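Local coordinates for protein response regulator (Caulobacter vibrioides, PDB 3N0R) that probably acts as an anti-anti-sigma factor in the general stress response, its sigma-like region held in check by a two-component receiver domain, at residues L31-R36 against F242-L247; R115-F120 against Q152-A157; T161-I166 against L183-T188; E167-I172 against I258-Q263. The protein carries 1 engineered substitution. All blocks are in the same frame, centred on the assembly; numbering follows the deposited sequence. Where two conformers were deposited one is given.

Contact 1: residues L31-R36 against F242-L247; sequences LPYIRR and FPERLL
Leu-247 is the bump of this interface: its side chain drops onto the start of helix 31-42, into a shallow hollow formed by Pro-32, Tyr-33 and Arg-36. CD1 rests 3.5 Å from Pro-32 O, while CD2 lies 3.9 Å from Arg-36 CB, and the beta carbons of Pro-32 and Leu-247 meet at 3.8 Å. Beside this bump a second, flatter match is made by Tyr-33, whose ring reaches forward with its edge to the ring of Pro-243, CE1 to CG at 4.2 Å. The Tyr-33 and Glu-244 side chains lie side by side, pointing the same way, the glutamate folding back at chi2 (-82°). One directed bond is added by Arg-35: its chain, extended from CG to NE, swings NH1 to 2.9 Å from Leu-247 O, in the carbonyl plane, although the bond is somewhat bent, 147° at the hydrogen. Arg-36 turns its charged end elsewhere, to Glu-126. The contact joins the sigma-like part to the receiver through the loop that follows strand 236-240. Pro-243 and Leu-247 also lean on Leu-257 of strand 257-259, whereas helix 31-42 is backed by helices 45-60 and 72-84, which cover Ile-34.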
loop_
_atom_site.group_PDB
_atom_site.type_symbol
_atom_site.label_atom_id
_atom_site.label_comp_id
_atom_site.label_asym_id
_atom_site.label_seq_id
_atom_site.Cartn_x
_atom_site.Cartn_y
_atom_site.Cartn_z
ATOM N N LEU A 31 10.438 3.199 -8.991
ATOM C CA LEU A 31 10.837 3.159 -7.586
ATOM C C LEU A 31 9.801 3.712 -6.602
ATOM O O LEU A 31 9.534 3.075 -5.593
ATOM C CB LEU A 31 12.213 3.791 -7.369
ATOM C CG LEU A 31 13.369 2.963 -7.946
ATOM C CD1 LEU A 31 14.634 3.805 -8.025
ATOM C CD2 LEU A 31 13.622 1.672 -7.174
ATOM N N PRO A 32 9.181 4.866 -6.896
ATOM C CA PRO A 32 8.192 5.343 -5.916
ATOM C C PRO A 32 7.068 4.332 -5.690
ATOM O O PRO A 32 6.615 4.131 -4.560
ATOM C CB PRO A 32 7.653 6.631 -6.555
ATOM C CG PRO A 32 8.792 7.110 -7.430
ATOM C CD PRO A 32 9.418 5.850 -7.972
ATOM N N TYR A 33 6.632 3.677 -6.758
ATOM C CA TYR A 33 5.493 2.779 -6.644
ATOM C C TYR A 33 5.815 1.452 -5.976
ATOM O O TYR A 33 4.979 0.894 -5.257
ATOM C CB TYR A 33 4.780 2.637 -7.989
ATOM C CG TYR A 33 4.411 4.007 -8.488
ATOM C CD1 TYR A 33 3.384 4.721 -7.892
ATOM C CD2 TYR A 33 5.147 4.624 -9.493
ATOM C CE1 TYR A 33 3.053 5.996 -8.326
ATOM C CE2 TYR A 33 4.836 5.893 -9.928
ATOM C CZ TYR A 33 3.787 6.578 -9.339
ATOM O OH TYR A 33 3.471 7.849 -9.769
ATOM N N ILE A 34 7.037 0.958 -6.154
ATOM C CA ILE A 34 7.423 -0.219 -5.389
ATOM C C ILE A 34 7.590 0.128 -3.902
ATOM O O ILE A 34 7.322 -0.707 -3.057
ATOM C CB ILE A 34 8.625 -0.996 -5.975
ATOM C CG1 ILE A 34 8.698 -2.387 -5.336
ATOM C CG2 ILE A 34 9.929 -0.221 -5.826
ATOM C CD1 ILE A 34 9.661 -3.325 -6.021
ATOM N N ARG A 35 7.957 1.372 -3.577
ATOM C CA ARG A 35 7.879 1.803 -2.176
ATOM C C ARG A 35 6.439 1.754 -1.667
ATOM O O ARG A 35 6.201 1.292 -0.561
ATOM C CB ARG A 35 8.487 3.193 -1.951
ATOM C CG ARG A 35 9.986 3.266 -2.222
ATOM C CD ARG A 35 10.579 4.641 -1.865
ATOM N NE ARG A 35 11.950 4.711 -2.373
ATOM C CZ ARG A 35 12.339 5.358 -3.465
ATOM N NH1 ARG A 35 11.492 6.108 -4.162
ATOM N NH2 ARG A 35 13.602 5.265 -3.858
ATOM N N ARG A 36 5.476 2.201 -2.473
ATOM C CA ARG A 36 4.077 2.118 -2.077
ATOM C C ARG A 36 3.687 0.672 -1.758
ATOM O O ARG A 36 3.073 0.380 -0.721
ATOM C CB ARG A 36 3.165 2.692 -3.162
ATOM C CG ARG A 36 1.682 2.551 -2.840
ATOM C CD ARG A 36 0.823 3.134 -3.933
ATOM N NE ARG A 36 1.035 2.437 -5.196
ATOM C CZ ARG A 36 0.718 2.946 -6.378
ATOM N NH1 ARG A 36 0.180 4.156 -6.450
ATOM N NH2 ARG A 36 0.955 2.249 -7.482
ATOM N N PHE A 242 -0.839 13.237 -6.450
ATOM C CA PHE A 242 0.578 13.093 -6.805
ATOM C C PHE A 242 1.311 12.246 -5.773
ATOM O O PHE A 242 2.159 12.732 -5.023
ATOM C CB PHE A 242 1.221 14.466 -6.989
ATOM C CG PHE A 242 0.511 15.302 -8.007
ATOM C CD1 PHE A 242 0.697 15.065 -9.357
ATOM C CD2 PHE A 242 -0.389 16.283 -7.623
ATOM C CE1 PHE A 242 0.020 15.808 -10.304
ATOM C CE2 PHE A 242 -1.057 17.038 -8.571
ATOM C CZ PHE A 242 -0.857 16.792 -9.908
ATOM N N PRO A 243 0.989 10.951 -5.745
ATOM C CA PRO A 243 1.532 10.057 -4.720
ATOM C C PRO A 243 3.059 9.984 -4.744
ATOM O O PRO A 243 3.686 9.806 -3.705
ATOM C CB PRO A 243 0.902 8.700 -5.068
ATOM C CG PRO A 243 0.512 8.807 -6.517
ATOM C CD PRO A 243 0.126 10.247 -6.711
ATOM N N GLU A 244 3.649 10.134 -5.920
ATOM C CA GLU A 244 5.094 10.038 -6.038
ATOM C C GLU A 244 5.833 11.026 -5.116
ATOM O O GLU A 244 6.929 10.726 -4.647
ATOM C CB GLU A 244 5.529 10.194 -7.495
ATOM C CG GLU A 244 5.199 11.552 -8.112
ATOM C CD GLU A 244 3.760 11.708 -8.632
ATOM O OE1 GLU A 244 2.874 10.883 -8.334
ATOM O OE2 GLU A 244 3.518 12.685 -9.372
ATOM N N ARG A 245 5.221 12.174 -4.829
ATOM C CA ARG A 245 5.842 13.180 -3.960
ATOM C C ARG A 245 5.979 12.728 -2.520
ATOM O O ARG A 245 6.782 13.284 -1.768
ATOM C CB ARG A 245 5.039 14.472 -3.976
ATOM C CG ARG A 245 4.966 15.083 -5.336
ATOM C CD ARG A 245 4.141 16.327 -5.311
ATOM N NE ARG A 245 3.957 16.820 -6.663
ATOM C CZ ARG A 245 3.387 17.976 -6.954
ATOM N NH1 ARG A 245 2.936 18.756 -5.983
ATOM N NH2 ARG A 245 3.271 18.340 -8.216
ATOM N N LEU A 246 5.178 11.737 -2.146
ATOM C CA LEU A 246 5.176 11.174 -0.800
ATOM C C LEU A 246 5.802 9.783 -0.763
ATOM O O LEU A 246 5.650 9.063 0.216
ATOM C CB LEU A 246 3.740 11.092 -0.279
ATOM C CG LEU A 246 2.983 12.415 -0.225
ATOM C CD1 LEU A 246 1.501 12.195 0.058
ATOM C CD2 LEU A 246 3.619 13.289 0.828
ATOM N N LEU A 247 6.495 9.408 -1.839
ATOM C CA LEU A 247 7.071 8.074 -2.006
ATOM C C LEU A 247 8.560 8.189 -2.339
ATOM O O LEU A 247 9.096 7.387 -3.099
ATOM C CB LEU A 247 6.328 7.319 -3.111
ATOM C CG LEU A 247 4.893 6.906 -2.755
ATOM C CD1 LEU A 247 4.132 6.465 -3.996
ATOM C CD2 LEU A 247 4.897 5.811 -1.710
#

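Contact 2: residues R115-F120 against Q152-A157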
loop_
_atom_site.group_PDB
_atom_site.type_symbol
_atom_site.label_atom_id
_atom_site.label_comp_id
_atom_site.label_asym_id
_atom_site.label_seq_id
_atom_site.Cartn_x
_atom_site.Cartn_y
_atom_site.Cartn_z
ATOM N N ARG A 115 1.918 -15.159 0.655
ATOM C CA ARG A 115 1.862 -15.072 -0.799
ATOM C C ARG A 115 0.488 -14.646 -1.313
ATOM O O ARG A 115 0.394 -13.928 -2.300
ATOM C CB ARG A 115 2.364 -16.365 -1.459
ATOM C CG ARG A 115 3.897 -16.409 -1.497
ATOM C CD ARG A 115 4.487 -17.722 -1.922
ATOM N NE ARG A 115 4.173 -18.110 -3.293
ATOM C CZ ARG A 115 4.807 -17.700 -4.393
ATOM N NH1 ARG A 115 5.793 -16.796 -4.353
ATOM N NH2 ARG A 115 4.428 -18.196 -5.558
ATOM N N SER A 116 -0.582 -15.060 -0.640
ATOM C CA SER A 116 -1.916 -14.634 -1.063
ATOM C C SER A 116 -2.038 -13.112 -1.041
ATOM O O SER A 116 -2.586 -12.502 -1.962
ATOM C CB SER A 116 -2.986 -15.256 -0.169
ATOM O OG SER A 116 -2.716 -14.969 1.191
ATOM N N ARG A 117 -1.528 -12.499 0.019
ATOM C CA ARG A 117 -1.625 -11.052 0.155
ATOM C C ARG A 117 -0.726 -10.325 -0.844
ATOM O O ARG A 117 -1.105 -9.281 -1.384
ATOM C CB ARG A 117 -1.296 -10.620 1.580
ATOM C CG ARG A 117 -1.713 -9.205 1.890
ATOM C CD ARG A 117 -3.225 -8.983 1.758
ATOM N NE ARG A 117 -4.014 -9.890 2.591
ATOM C CZ ARG A 117 -4.681 -9.535 3.690
ATOM N NH1 ARG A 117 -4.678 -8.276 4.117
ATOM N NH2 ARG A 117 -5.372 -10.450 4.360
ATOM N N GLN A 118 0.443 -10.894 -1.122
ATOM C CA GLN A 118 1.305 -10.360 -2.163
ATOM C C GLN A 118 0.568 -10.355 -3.502
ATOM O O GLN A 118 0.566 -9.353 -4.201
ATOM C CB GLN A 118 2.575 -11.199 -2.277
ATOM C CG GLN A 118 3.431 -11.204 -1.030
ATOM C CD GLN A 118 4.446 -12.318 -1.063
ATOM O OE1 GLN A 118 4.957 -12.663 -2.125
ATOM N NE2 GLN A 118 4.736 -12.901 0.095
ATOM N N ALA A 119 -0.046 -11.479 -3.860
ATOM C CA ALA A 119 -0.741 -11.587 -5.141
ATOM C C ALA A 119 -1.860 -10.548 -5.245
ATOM O O ALA A 119 -2.046 -9.898 -6.278
ATOM C CB ALA A 119 -1.297 -12.987 -5.341
ATOM N N PHE A 120 -2.605 -10.385 -4.158
ATOM C CA PHE A 120 -3.669 -9.411 -4.135
ATOM C C PHE A 120 -3.145 -7.983 -4.265
ATOM O O PHE A 120 -3.670 -7.192 -5.044
ATOM C CB PHE A 120 -4.487 -9.553 -2.854
ATOM C CG PHE A 120 -5.642 -8.622 -2.799
ATOM C CD1 PHE A 120 -6.825 -8.921 -3.467
ATOM C CD2 PHE A 120 -5.544 -7.421 -2.118
ATOM C CE1 PHE A 120 -7.887 -8.046 -3.445
ATOM C CE2 PHE A 120 -6.607 -6.543 -2.097
ATOM C CZ PHE A 120 -7.776 -6.861 -2.759
ATOM N N GLN A 152 -8.790 -12.020 -1.264
ATOM C CA GLN A 152 -10.019 -11.259 -1.431
ATOM C C GLN A 152 -11.040 -11.632 -0.357
ATOM O O GLN A 152 -11.714 -10.767 0.207
ATOM C CB GLN A 152 -10.595 -11.486 -2.827
ATOM C CG GLN A 152 -11.784 -10.605 -3.158
ATOM C CD GLN A 152 -12.226 -10.766 -4.598
ATOM O OE1 GLN A 152 -11.544 -11.412 -5.401
ATOM N NE2 GLN A 152 -13.368 -10.181 -4.934
ATOM N N ALA A 153 -11.146 -12.922 -0.069
ATOM C CA ALA A 153 -12.057 -13.385 0.965
ATOM C C ALA A 153 -11.659 -12.830 2.332
ATOM O O ALA A 153 -12.520 -12.409 3.104
ATOM C CB ALA A 153 -12.118 -14.906 0.993
ATOM N N GLU A 154 -10.358 -12.835 2.635
ATOM C CA GLU A 154 -9.865 -12.306 3.915
ATOM C C GLU A 154 -10.156 -10.819 4.061
ATOM O O GLU A 154 -10.562 -10.346 5.129
ATOM C CB GLU A 154 -8.360 -12.559 4.061
ATOM C CG GLU A 154 -8.042 -14.015 4.255
ATOM C CD GLU A 154 -6.568 -14.335 4.169
ATOM O OE1 GLU A 154 -5.737 -13.405 4.134
ATOM O OE2 GLU A 154 -6.240 -15.539 4.122
ATOM N N ILE A 155 -9.910 -10.070 2.997
ATOM C CA ILE A 155 -10.150 -8.642 3.027
ATOM C C ILE A 155 -11.648 -8.342 3.129
ATOM O O ILE A 155 -12.070 -7.513 3.937
ATOM C CB ILE A 155 -9.477 -7.957 1.831
ATOM C CG1 ILE A 155 -7.956 -8.068 1.997
ATOM C CG2 ILE A 155 -9.929 -6.502 1.728
ATOM C CD1 ILE A 155 -7.171 -7.734 0.776
ATOM N N ASP A 156 -12.461 -9.054 2.356
ATOM C CA ASP A 156 -13.895 -8.832 2.407
ATOM C C ASP A 156 -14.450 -9.194 3.794
ATOM O O ASP A 156 -15.416 -8.588 4.263
ATOM C CB ASP A 156 -14.616 -9.593 1.281
ATOM C CG ASP A 156 -14.346 -9.008 -0.106
ATOM O OD1 ASP A 156 -13.760 -7.910 -0.215
ATOM O OD2 ASP A 156 -14.735 -9.647 -1.102
ATOM N N ALA A 157 -13.810 -10.155 4.465
ATOM C CA ALA A 157 -14.218 -10.600 5.804
ATOM C C ALA A 157 -13.831 -9.633 6.938
ATOM O O ALA A 157 -14.253 -9.820 8.082
ATOM C CB ALA A 157 -13.686 -12.007 6.091
HETATM O O HOH W 1 -3.995 -12.732 2.219
HETATM O O HOH W 2 -4.104 -16.482 2.910
#
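Helices 115-120 and 152-156 run almost at right angles, 86° between their directions, with segment axes 10.6 Å apart at closest, a separation wide enough that long side chains rather than backbones do the touching. Arg-117 carries the polar half. Its chain bends twice, at chi2 and chi3, which curls the guanidinium round to the facing helix. There NH2 donates to Glu-154 OE1 at 3.0 Å, the N-H...O angle being 157°; the oxygen lies in the guanidinium plane and receives on its anti lone pair, and the two flat groups are turned 53° from each other. Ile-155 covers one face of the same guanidinium, with CG1 3.9 Å above its centre; its CD1 is modelled over one face of the Phe-120 ring, too close for the detail to be trusted. Gln-152 borders that ring more loosely, CB standing 4.4 Å from Phe-120 CE1.

Water extends the salt bridge. One molecule accepts from Arg-117 NE at 2.9 Å, donates to Glu-154 OE1 and also bonds Ser-116 OG; a second links that hydroxyl to Glu-154 OE2, at 2.6 Å from the carboxylate oxygen. Beyond the pair of helices, Arg-117 NH1 binds Gln-273 and the guanidinium makes a cation-pi contact with Phe-276, both on receiver helix 264-277. Arg-117 is thus shared between the sigma-like helices and the receiver: each of its three nitrogens has a partner, so its rotation is fixed, and the nearby carboxylate probably offsets much of the cost of burying its charge.

Contact 3: residues T161-I166 against L183-T188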
loop_
_atom_site.group_PDB
_atom_site.type_symbol
_atom_site.label_atom_id
_atom_site.label_comp_id
_atom_site.label_asym_id
_atom_site.label_seq_id
_atom_site.Cartn_x
_atom_site.Cartn_y
_atom_site.Cartn_z
ATOM N N THR A 161 -16.247 -1.039 9.921
ATOM C CA THR A 161 -15.810 -0.057 10.891
ATOM C C THR A 161 -16.346 1.320 10.541
ATOM O O THR A 161 -16.961 1.519 9.485
ATOM C CB THR A 161 -14.278 -0.061 11.037
ATOM O OG1 THR A 161 -13.886 0.713 12.180
ATOM C CG2 THR A 161 -13.606 0.453 9.777
ATOM N N GLU A 162 -16.130 2.257 11.452
ATOM C CA GLU A 162 -16.551 3.631 11.248
ATOM C C GLU A 162 -15.432 4.424 10.599
ATOM O O GLU A 162 -14.285 4.372 11.046
ATOM C CB GLU A 162 -16.940 4.264 12.582
ATOM C CG GLU A 162 -18.157 3.625 13.212
ATOM C CD GLU A 162 -18.578 4.304 14.496
ATOM O OE1 GLU A 162 -17.966 5.331 14.860
ATOM O OE2 GLU A 162 -19.525 3.808 15.141
ATOM N N VAL A 163 -15.771 5.149 9.542
ATOM C CA VAL A 163 -14.780 5.841 8.734
ATOM C C VAL A 163 -15.065 7.330 8.660
ATOM O O VAL A 163 -16.191 7.742 8.355
ATOM C CB VAL A 163 -14.750 5.256 7.308
ATOM C CG1 VAL A 163 -13.675 5.930 6.483
ATOM C CG2 VAL A 163 -14.525 3.748 7.370
ATOM N N LEU A 164 -14.038 8.133 8.930
ATOM C CA LEU A 164 -14.092 9.583 8.724
ATOM C C LEU A 164 -13.316 9.927 7.459
ATOM O O LEU A 164 -12.187 9.454 7.265
ATOM C CB LEU A 164 -13.458 10.305 9.918
ATOM C CG LEU A 164 -13.238 11.809 9.756
ATOM C CD1 LEU A 164 -14.571 12.545 9.612
ATOM C CD2 LEU A 164 -12.471 12.357 10.950
ATOM N N ILE A 165 -13.928 10.732 6.596
ATOM C CA ILE A 165 -13.257 11.223 5.398
ATOM C C ILE A 165 -12.968 12.711 5.581
ATOM O O ILE A 165 -13.842 13.456 6.017
ATOM C CB ILE A 165 -14.146 11.002 4.150
ATOM C CG1 ILE A 165 -14.363 9.505 3.910
ATOM C CG2 ILE A 165 -13.539 11.685 2.918
ATOM C CD1 ILE A 165 -15.516 9.191 3.015
ATOM N N ILE A 166 -11.743 13.133 5.266
ATOM C CA ILE A 166 -11.380 14.550 5.287
ATOM C C ILE A 166 -10.975 14.956 3.872
ATOM O O ILE A 166 -9.889 14.621 3.394
ATOM C CB ILE A 166 -10.254 14.869 6.303
ATOM C CG1 ILE A 166 -10.548 14.242 7.677
ATOM C CG2 ILE A 166 -10.055 16.378 6.412
ATOM C CD1 ILE A 166 -9.382 14.305 8.657
ATOM N N LEU A 183 -17.681 -1.187 0.334
ATOM C CA LEU A 183 -16.887 -2.184 1.054
ATOM C C LEU A 183 -17.555 -2.632 2.359
ATOM O O LEU A 183 -17.019 -3.475 3.072
ATOM C CB LEU A 183 -15.487 -1.640 1.344
ATOM C CG LEU A 183 -14.631 -1.305 0.118
ATOM C CD1 LEU A 183 -13.382 -0.535 0.531
ATOM C CD2 LEU A 183 -14.267 -2.561 -0.669
ATOM N N GLY A 184 -18.717 -2.067 2.673
ATOM C CA GLY A 184 -19.449 -2.458 3.861
ATOM C C GLY A 184 -19.169 -1.623 5.099
ATOM O O GLY A 184 -19.713 -1.919 6.165
ATOM N N HIS A 185 -18.351 -0.580 4.970
ATOM C CA HIS A 185 -18.017 0.250 6.122
ATOM C C HIS A 185 -19.016 1.383 6.304
ATOM O O HIS A 185 -19.803 1.684 5.409
ATOM C CB HIS A 185 -16.589 0.783 6.003
ATOM C CG HIS A 185 -15.559 -0.299 6.005
ATOM N ND1 HIS A 185 -15.381 -1.140 7.081
ATOM C CD2 HIS A 185 -14.676 -0.699 5.060
ATOM C CE1 HIS A 185 -14.430 -2.013 6.797
ATOM N NE2 HIS A 185 -13.979 -1.762 5.580
ATOM N N ASP A 186 -18.967 2.016 7.470
ATOM C CA ASP A 186 -19.925 3.051 7.845
ATOM C C ASP A 186 -19.232 4.401 7.871
ATOM O O ASP A 186 -18.421 4.664 8.753
ATOM C CB ASP A 186 -20.470 2.714 9.241
ATOM C CG ASP A 186 -21.458 3.734 9.764
ATOM O OD1 ASP A 186 -22.084 4.456 8.960
ATOM O OD2 ASP A 186 -21.626 3.791 11.004
ATOM N N VAL A 187 -19.540 5.255 6.910
ATOM C CA VAL A 187 -18.979 6.599 6.890
ATOM C C VAL A 187 -19.738 7.451 7.883
ATOM O O VAL A 187 -20.930 7.673 7.726
ATOM C CB VAL A 187 -19.039 7.226 5.485
ATOM C CG1 VAL A 187 -18.600 8.693 5.515
ATOM C CG2 VAL A 187 -18.152 6.426 4.538
ATOM N N THR A 188 -19.052 7.914 8.916
ATOM C CA THR A 188 -19.730 8.673 9.955
ATOM C C THR A 188 -19.678 10.186 9.745
ATOM O O THR A 188 -20.475 10.901 10.327
ATOM C CB THR A 188 -19.180 8.335 11.326
ATOM O OG1 THR A 188 -17.774 8.585 11.327
ATOM C CG2 THR A 188 -19.451 6.864 11.667
HETATM O O HOH W 3 -16.548 7.625 13.564
#
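Val-163 and Val-187 pair in parallel at the heart of this contact, where the backbones are drawn close. Val-163 N donates to Asp-186 O at 2.8 Å, and Val-163 O receives Thr-188 N at 2.9 Å; one step earlier Asp-186 N meets Thr-161 O nearly straight, at 172°. The strands are strongly twisted against each other, their short axes 50° apart, and Ile-165 continues the pairing with Asp-189 and Ala-191. On the face of the two valines packing is apolar: Ile-165 CD1 comes to 4.0 Å from Val-187 CG1, and Val-163 CG2 touches His-185 CB. Helix 170-182 covers this side through Val-180 and Ile-176, as expected for a beta-alpha-beta crossover. Just before strand 186-191 the His-185 ring, with CG anti to the carbonyl carbon (chi1 -63°), presents ND1 in its own plane to Thr-161 N, 3.0 Å away.

The opposite face is looser and wetter. Glu-162 and Asp-186 point the same way, and the Thr-188 side chain lies at about a right angle to that of Glu-162, its CG2 3.7 Å from Glu-162 CB. A water donates to Glu-162 OE1 and also bonds Thr-188 OG1, 2.7 Å away, while the carboxylate's stronger partner is Arg-204. That salt bridge probably eases the repulsion between the two neighbouring acids. Since ND1 accepts from Thr-161 N, it probably carries no proton, consistent with a neutral ring protonated on NE2.

Contact 4: residues E167-I172 against I258-Q263; sequences EDEPVI and ITKPFQ
Lys-260 NZ is gripped by two acids. Across this contact NZ donates to Glu-169 OE1 at 2.7 Å, on the anti side of the oxygen and 23° out of the carboxylate plane; Asp-212, at the end of strand 208-212, two places across the sheet, gives it a second salt bridge. Glu-167 OE1 stands farther off, 4.1 Å from NZ, too long for a salt bridge but near enough that it probably adds to the negative potential around the amine. The lysine chain is fully extended beyond CG, which lets it span from the end of strand 257-259 to the loop before helix 170-182, where Glu-169 meets it at about a right angle. Glu-169 is positioned in turn by its own N-H, bonded to Glu-167 OE1 at 3.1 Å. Alongside the salt bridge, Ile-172 supplies the apolar part: CG2 lies 4.0 Å from Lys-260 CD and 3.5 Å from Phe-262 CZ. The phenyl edge also faces Ile-172 O, with CE2 3.5 Å away. A cis peptide bond precedes Pro-261, turning the chain between lysine and phenylalanine. An acidic cluster, a lysine followed by cis-proline, and the predicted phosphorylation aspartate Asp-212 together mark the phosphoacceptor pocket of a receiver domain, here without phosphate.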
loop_
_atom_site.group_PDB
_atom_site.type_symbol
_atom_site.label_atom_id
_atom_site.label_comp_id
_atom_site.label_asym_id
_atom_site.label_seq_id
_atom_site.Cartn_x
_atom_site.Cartn_y
_atom_site.Cartn_z
ATOM N N GLU A 167 -11.886 15.638 3.192
ATOM C CA GLU A 167 -11.737 15.943 1.780
ATOM C C GLU A 167 -12.659 17.100 1.460
ATOM O O GLU A 167 -13.843 17.060 1.792
ATOM C CB GLU A 167 -12.121 14.720 0.938
ATOM C CG GLU A 167 -12.064 14.957 -0.559
ATOM C CD GLU A 167 -10.687 15.358 -1.023
ATOM O OE1 GLU A 167 -10.519 16.502 -1.490
ATOM O OE2 GLU A 167 -9.765 14.524 -0.911
ATOM N N ASP A 168 -12.130 18.129 0.808
ATOM C CA ASP A 168 -12.947 19.296 0.474
ATOM C C ASP A 168 -13.391 19.351 -0.988
ATOM O O ASP A 168 -14.302 20.097 -1.325
ATOM C CB ASP A 168 -12.272 20.610 0.900
ATOM C CG ASP A 168 -10.923 20.818 0.255
ATOM O OD1 ASP A 168 -10.351 19.861 -0.305
ATOM O OD2 ASP A 168 -10.422 21.959 0.328
ATOM N N GLU A 169 -12.760 18.574 -1.864
ATOM C CA GLU A 169 -13.202 18.542 -3.258
ATOM C C GLU A 169 -14.464 17.695 -3.311
ATOM O O GLU A 169 -14.414 16.513 -3.014
ATOM C CB GLU A 169 -12.136 17.928 -4.160
ATOM C CG GLU A 169 -10.892 18.758 -4.350
ATOM C CD GLU A 169 -10.120 18.322 -5.580
ATOM O OE1 GLU A 169 -9.317 17.373 -5.480
ATOM O OE2 GLU A 169 -10.343 18.911 -6.659
ATOM N N PRO A 170 -15.605 18.293 -3.687
ATOM C CA PRO A 170 -16.855 17.561 -3.447
ATOM C C PRO A 170 -17.044 16.282 -4.266
ATOM O O PRO A 170 -17.567 15.313 -3.721
ATOM C CB PRO A 170 -17.947 18.584 -3.781
ATOM C CG PRO A 170 -17.278 19.609 -4.604
ATOM C CD PRO A 170 -15.840 19.660 -4.174
ATOM N N VAL A 171 -16.653 16.267 -5.539
ATOM C CA VAL A 171 -16.817 15.048 -6.329
ATOM C C VAL A 171 -15.935 13.937 -5.764
ATOM O O VAL A 171 -16.353 12.781 -5.680
ATOM C CB VAL A 171 -16.487 15.280 -7.815
ATOM C CG1 VAL A 171 -16.429 13.946 -8.558
ATOM C CG2 VAL A 171 -17.517 16.203 -8.444
ATOM N N ILE A 172 -14.718 14.301 -5.371
ATOM C CA ILE A 172 -13.787 13.357 -4.778
ATOM C C ILE A 172 -14.317 12.823 -3.445
ATOM O O ILE A 172 -14.260 11.627 -3.189
ATOM C CB ILE A 172 -12.391 13.993 -4.590
ATOM C CG1 ILE A 172 -11.816 14.452 -5.939
ATOM C CG2 ILE A 172 -11.447 13.029 -3.885
ATOM C CD1 ILE A 172 -11.684 13.351 -6.970
ATOM N N ILE A 258 -3.722 6.571 -1.236
ATOM C CA ILE A 258 -4.523 6.322 -2.416
ATOM C C ILE A 258 -4.510 7.532 -3.322
ATOM O O ILE A 258 -4.437 8.689 -2.888
ATOM C CB ILE A 258 -5.983 5.954 -2.095
ATOM C CG1 ILE A 258 -6.650 7.043 -1.266
ATOM C CG2 ILE A 258 -6.061 4.611 -1.386
ATOM C CD1 ILE A 258 -8.127 6.770 -1.013
ATOM N N THR A 259 -4.513 7.241 -4.614
ATOM C CA THR A 259 -4.470 8.272 -5.627
ATOM C C THR A 259 -5.876 8.680 -6.037
ATOM O O THR A 259 -6.757 7.833 -6.214
ATOM C CB THR A 259 -3.730 7.759 -6.871
ATOM O OG1 THR A 259 -2.422 7.320 -6.479
ATOM C CG2 THR A 259 -3.613 8.845 -7.930
ATOM N N LYS A 260 -6.085 9.983 -6.169
ATOM C CA LYS A 260 -7.292 10.507 -6.811
ATOM C C LYS A 260 -6.888 11.011 -8.201
ATOM O O LYS A 260 -5.808 11.572 -8.355
ATOM C CB LYS A 260 -7.919 11.629 -5.970
ATOM C CG LYS A 260 -6.978 12.796 -5.678
ATOM C CD LYS A 260 -7.681 13.960 -4.981
ATOM C CE LYS A 260 -6.698 15.086 -4.699
ATOM N NZ LYS A 260 -7.351 16.267 -4.066
ATOM N N PRO A 261 -7.733 10.792 -9.229
ATOM C CA PRO A 261 -9.030 10.101 -9.184
ATOM C C PRO A 261 -8.887 8.610 -8.873
ATOM O O PRO A 261 -7.853 8.009 -9.159
ATOM C CB PRO A 261 -9.579 10.295 -10.600
ATOM C CG PRO A 261 -8.368 10.450 -11.452
ATOM C CD PRO A 261 -7.363 11.179 -10.604
ATOM N N PHE A 262 -9.938 8.021 -8.310
ATOM C CA PHE A 262 -9.856 6.690 -7.725
ATOM C C PHE A 262 -10.022 5.558 -8.723
ATOM O O PHE A 262 -10.905 5.587 -9.567
ATOM C CB PHE A 262 -10.896 6.552 -6.609
ATOM C CG PHE A 262 -10.795 7.626 -5.568
ATOM C CD1 PHE A 262 -9.654 7.747 -4.799
ATOM C CD2 PHE A 262 -11.828 8.528 -5.376
ATOM C CE1 PHE A 262 -9.544 8.741 -3.839
ATOM C CE2 PHE A 262 -11.730 9.530 -4.415
ATOM C CZ PHE A 262 -10.578 9.637 -3.648
ATOM N N GLN A 263 -9.166 4.551 -8.598
ATOM C CA GLN A 263 -9.426 3.251 -9.194
ATOM C C GLN A 263 -9.887 2.387 -8.039
ATOM O O GLN A 263 -9.143 2.209 -7.081
ATOM C CB GLN A 263 -8.161 2.669 -9.816
ATOM C CG GLN A 263 -7.790 3.298 -11.144
ATOM C CD GLN A 263 -6.620 2.601 -11.804
ATOM O OE1 GLN A 263 -5.518 2.558 -11.257
ATOM N NE2 GLN A 263 -6.855 2.040 -12.987
#

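The four contacts trace how two parts of one chain are put together. Contact 2 lies within the sigma-like part and precedes contact 3, which follows a few residues later; their centres are about 21 Å apart. Contacts 3 and 4 share the five-stranded parallel sheet of the receiver and alternate along the chain, centres about 15 Å apart; helix 170-182 starts in contact 4 and leads to the second segment of contact 3. Contact 1 spans the greatest sequence distance, joining helix 31-42 to the loop before strand 257-259, and it touches contact 4 where Pro-243 meets Thr-259. The sigma-like to receiver interface thus abuts the chain bearing the pocket lysine, a proximity consistent with phosphorylation loosening the interface.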